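Local structure of aminopeptidase (Aneurinibacillus sp. AM-1, 5IB9) at residues A[331-336]-A[396-401]. The protein is probably a zinc-dependent metalloexopeptidase of the M28 family that removes amino acids from the N-terminus of peptides, and carries a protease-associated domain. Residues are numbered along the deposited sequence; the frame is centred on the assembly and turned at random.
Sequences SSRLSG and VYQAAR
Arg333 reaches from near the end of helix 322-334 to Gln398 near the end of helix 382-400, and this one pair of side chains makes the whole contact. Both terminal nitrogens of the guanidinium close end-on upon a single oxygen: Arg333 NH1 lies 2.8 Å from Gln398 OE1, and Arg333 NH2 lies 3.0 Å from the same Gln398 OE1. The fork is bent, with N-H...O angles of 147° and 137°. Gln398 OE1 sits in the guanidinium plane, yet both nitrogens approach it from the same face of the amide, whose plane is turned 54° from the guanidinium. With CG anti to the backbone N and the chain extended beyond it, Gln398 stretches out to meet the arginine.

Each group has a second partner: Arg333 NE forms a salt bridge with Asp6, and Gln398 NE2 donates to the carbonyl of Val406. A leucine in place of Gln398 would probably leave the two guanidinium nitrogens without this acceptor and the Val406 carbonyl without its donor. The chemistry is that of a charge-assisted polar bridge joining two helix ends of the M28 peptidase fold, with the arginine's charge probably offset in large part by Asp6 and its end held by a neutral amide.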
ATOM      1  N   SER A 331      17.389 -30.377   9.834  1.00 10.20           N
ATOM      2  CA  SER A 331      17.900 -31.294   8.837  1.00 10.37           C
ATOM      3  C   SER A 331      19.012 -32.159   9.375  1.00 12.44           C
ATOM      4  O   SER A 331      19.095 -33.350   9.011  1.00 12.79           O
ATOM      5  CB  SER A 331      18.264 -30.509   7.567  1.00 11.12           C
ATOM      6  OG  SER A 331      18.646 -31.471   6.536  1.00 13.96           O
ATOM      7  N   SER A 332      19.919 -31.625  10.154  1.00 11.27           N
ATOM      8  CA  SER A 332      21.051 -32.437  10.574  1.00 11.80           C
ATOM      9  C   SER A 332      20.584 -33.621  11.378  1.00 13.79           C
ATOM     10  O   SER A 332      21.294 -34.679  11.383  1.00 14.55           O
ATOM     11  CB  SER A 332      22.014 -31.490  11.279  1.00 14.30           C
ATOM     12  OG  SER A 332      21.547 -31.353  12.625  1.00 14.82           O
ATOM     13  N   ARG A 333      19.434 -33.528  12.018  1.00 12.33           N
ATOM     14  CA  ARG A 333      18.929 -34.647  12.846  1.00 11.82           C
ATOM     15  C   ARG A 333      18.130 -35.579  11.953  1.00 13.32           C
ATOM     16  O   ARG A 333      18.067 -36.805  12.284  1.00 16.13           O
ATOM     17  CB  ARG A 333      17.981 -34.157  13.914  1.00 12.84           C
ATOM     18  CG  ARG A 333      18.718 -33.207  14.921  1.00 16.57           C
ATOM     19  CD  ARG A 333      17.888 -32.846  16.123  1.00 19.25           C
ATOM     20  NE  ARG A 333      16.646 -32.163  15.758  1.00 15.67           N
ATOM     21  CZ  ARG A 333      16.500 -30.824  15.787  1.00 15.65           C
ATOM     22  NH1 ARG A 333      17.542 -30.011  16.041  1.00 16.79           N
ATOM     23  NH2 ARG A 333      15.323 -30.332  15.493  1.00 15.93           N
ATOM     24  N   LEU A 334      17.553 -35.093  10.867  1.00 12.72           N
ATOM     25  CA  LEU A 334      16.541 -35.865  10.062  1.00 13.56           C
ATOM     26  C   LEU A 334      17.016 -36.387   8.750  1.00 12.48           C
ATOM     27  O   LEU A 334      16.562 -37.498   8.361  1.00 14.58           O
ATOM     28  CB  LEU A 334      15.257 -34.937   9.814  1.00 12.51           C
ATOM     29  CG  LEU A 334      14.534 -34.694  11.127  1.00 13.34           C
ATOM     30  CD1 LEU A 334      13.413 -33.649  10.896  1.00 16.37           C
ATOM     31  CD2 LEU A 334      14.043 -35.875  11.993  1.00 18.80           C
ATOM     32  N   SER A 335      17.864 -35.673   8.014  1.00 12.52           N
ATOM     33  CA  SER A 335      18.169 -35.903   6.648  1.00 12.63           C
ATOM     34  C   SER A 335      19.586 -35.747   6.285  1.00 14.08           C
ATOM     35  O   SER A 335      20.024 -36.311   5.318  1.00 15.33           O
ATOM     36  CB  SER A 335      17.311 -34.972   5.788  1.00 16.52           C
ATOM     37  OG  SER A 335      16.027 -35.513   5.803  1.00 18.60           O
ATOM     38  N   GLY A 336      20.329 -34.855   6.947  1.00 15.15           N
ATOM     39  CA  GLY A 336      21.705 -34.567   6.502  1.00 15.64           C
ATOM     40  C   GLY A 336      21.986 -33.082   6.419  1.00 16.23           C
ATOM     41  O   GLY A 336      21.314 -32.237   7.113  1.00 17.70           O
ATOM     42  N   VAL A 396      10.477 -25.508  13.108  1.00  9.28           N
ATOM     43  CA  VAL A 396       9.550 -24.638  13.801  1.00  8.99           C
ATOM     44  C   VAL A 396       9.327 -25.156  15.259  1.00 10.18           C
ATOM     45  O   VAL A 396       9.347 -24.381  16.207  1.00 11.59           O
ATOM     46  CB  VAL A 396       8.245 -24.554  13.074  1.00 11.64           C
ATOM     47  CG1 VAL A 396       7.093 -23.903  13.955  1.00 11.23           C
ATOM     48  CG2 VAL A 396       8.424 -23.753  11.727  1.00 10.56           C
ATOM     49  N   TYR A 397       9.161 -26.477  15.373  1.00 10.62           N
ATOM     50  CA  TYR A 397       8.851 -26.979  16.728  1.00 13.24           C
ATOM     51  C   TYR A 397      10.036 -26.917  17.627  1.00 12.90           C
ATOM     52  O   TYR A 397       9.887 -26.890  18.868  1.00 13.19           O
ATOM     53  CB  TYR A 397       8.440 -28.434  16.549  1.00 13.61           C
ATOM     54  CG  TYR A 397       7.897 -29.083  17.796  1.00 16.35           C
ATOM     55  CD1 TYR A 397       6.741 -28.582  18.384  1.00 15.21           C
ATOM     56  CD2 TYR A 397       8.489 -30.197  18.292  1.00 15.99           C
ATOM     57  CE1 TYR A 397       6.138 -29.241  19.525  1.00 16.49           C
ATOM     58  CE2 TYR A 397       7.922 -30.834  19.443  1.00 16.45           C
ATOM     59  CZ  TYR A 397       6.802 -30.344  20.036  1.00 17.36           C
ATOM     60  OH  TYR A 397       6.277 -31.026  21.206  1.00 17.80           O
ATOM     61  N   GLN A 398      11.269 -26.893  17.083  1.00 11.22           N
ATOM     62  CA  GLN A 398      12.418 -26.714  17.962  1.00 12.76           C
ATOM     63  C   GLN A 398      12.227 -25.411  18.802  1.00 12.86           C
ATOM     64  O   GLN A 398      12.606 -25.340  19.967  1.00 14.80           O
ATOM     65  CB  GLN A 398      13.705 -26.584  17.174  1.00 11.23           C
ATOM     66  CG  GLN A 398      15.022 -26.399  18.041  1.00 12.55           C
ATOM     67  CD  GLN A 398      16.266 -26.814  17.319  1.00 12.20           C
ATOM     68  OE1 GLN A 398      16.213 -27.563  16.310  1.00 14.51           O
ATOM     69  NE2 GLN A 398      17.416 -26.313  17.779  1.00 19.52           N
ATOM     70  N   ALA A 399      11.647 -24.369  18.183  1.00 13.21           N
ATOM     71  CA  ALA A 399      11.331 -23.127  18.952  1.00 12.80           C
ATOM     72  C   ALA A 399       9.939 -23.248  19.561  1.00 11.81           C
ATOM     73  O   ALA A 399       9.774 -22.873  20.791  1.00 13.60           O
ATOM     74  CB  ALA A 399      11.394 -21.874  17.968  1.00 11.47           C
ATOM     75  N   ALA A 400       8.915 -23.804  18.899  1.00 11.23           N
ATOM     76  CA  ALA A 400       7.557 -23.648  19.395  1.00 12.61           C
ATOM     77  C   ALA A 400       7.260 -24.631  20.525  1.00 12.97           C
ATOM     78  O   ALA A 400       6.257 -24.452  21.265  1.00 14.37           O
ATOM     79  CB  ALA A 400       6.508 -23.826  18.315  1.00 14.32           C
ATOM     80  N   ARG A 401       8.033 -25.735  20.621  1.00 12.85           N
ATOM     81  CA  ARG A 401       7.726 -26.704  21.779  1.00 15.10           C
ATOM     82  C   ARG A 401       7.914 -25.997  23.115  1.00 15.19           C
ATOM     83  O   ARG A 401       8.695 -25.107  23.309  1.00 15.40           O
ATOM     84  CB  ARG A 401       8.637 -27.922  21.662  1.00 15.80           C
ATOM     85  CG  ARG A 401      10.119 -27.601  21.966  1.00 18.63           C
ATOM     86  CD  ARG A 401      10.826 -28.889  21.386  1.00 29.80           C
ATOM     87  NE  ARG A 401      11.772 -29.400  22.341  1.00 39.92           N
ATOM     88  CZ  ARG A 401      13.076 -29.208  22.271  1.00 43.56           C
ATOM     89  NH1 ARG A 401      13.601 -28.518  21.259  1.00 50.35           N
ATOM     90  NH2 ARG A 401      13.867 -29.704  23.205  1.00 40.76           N
TER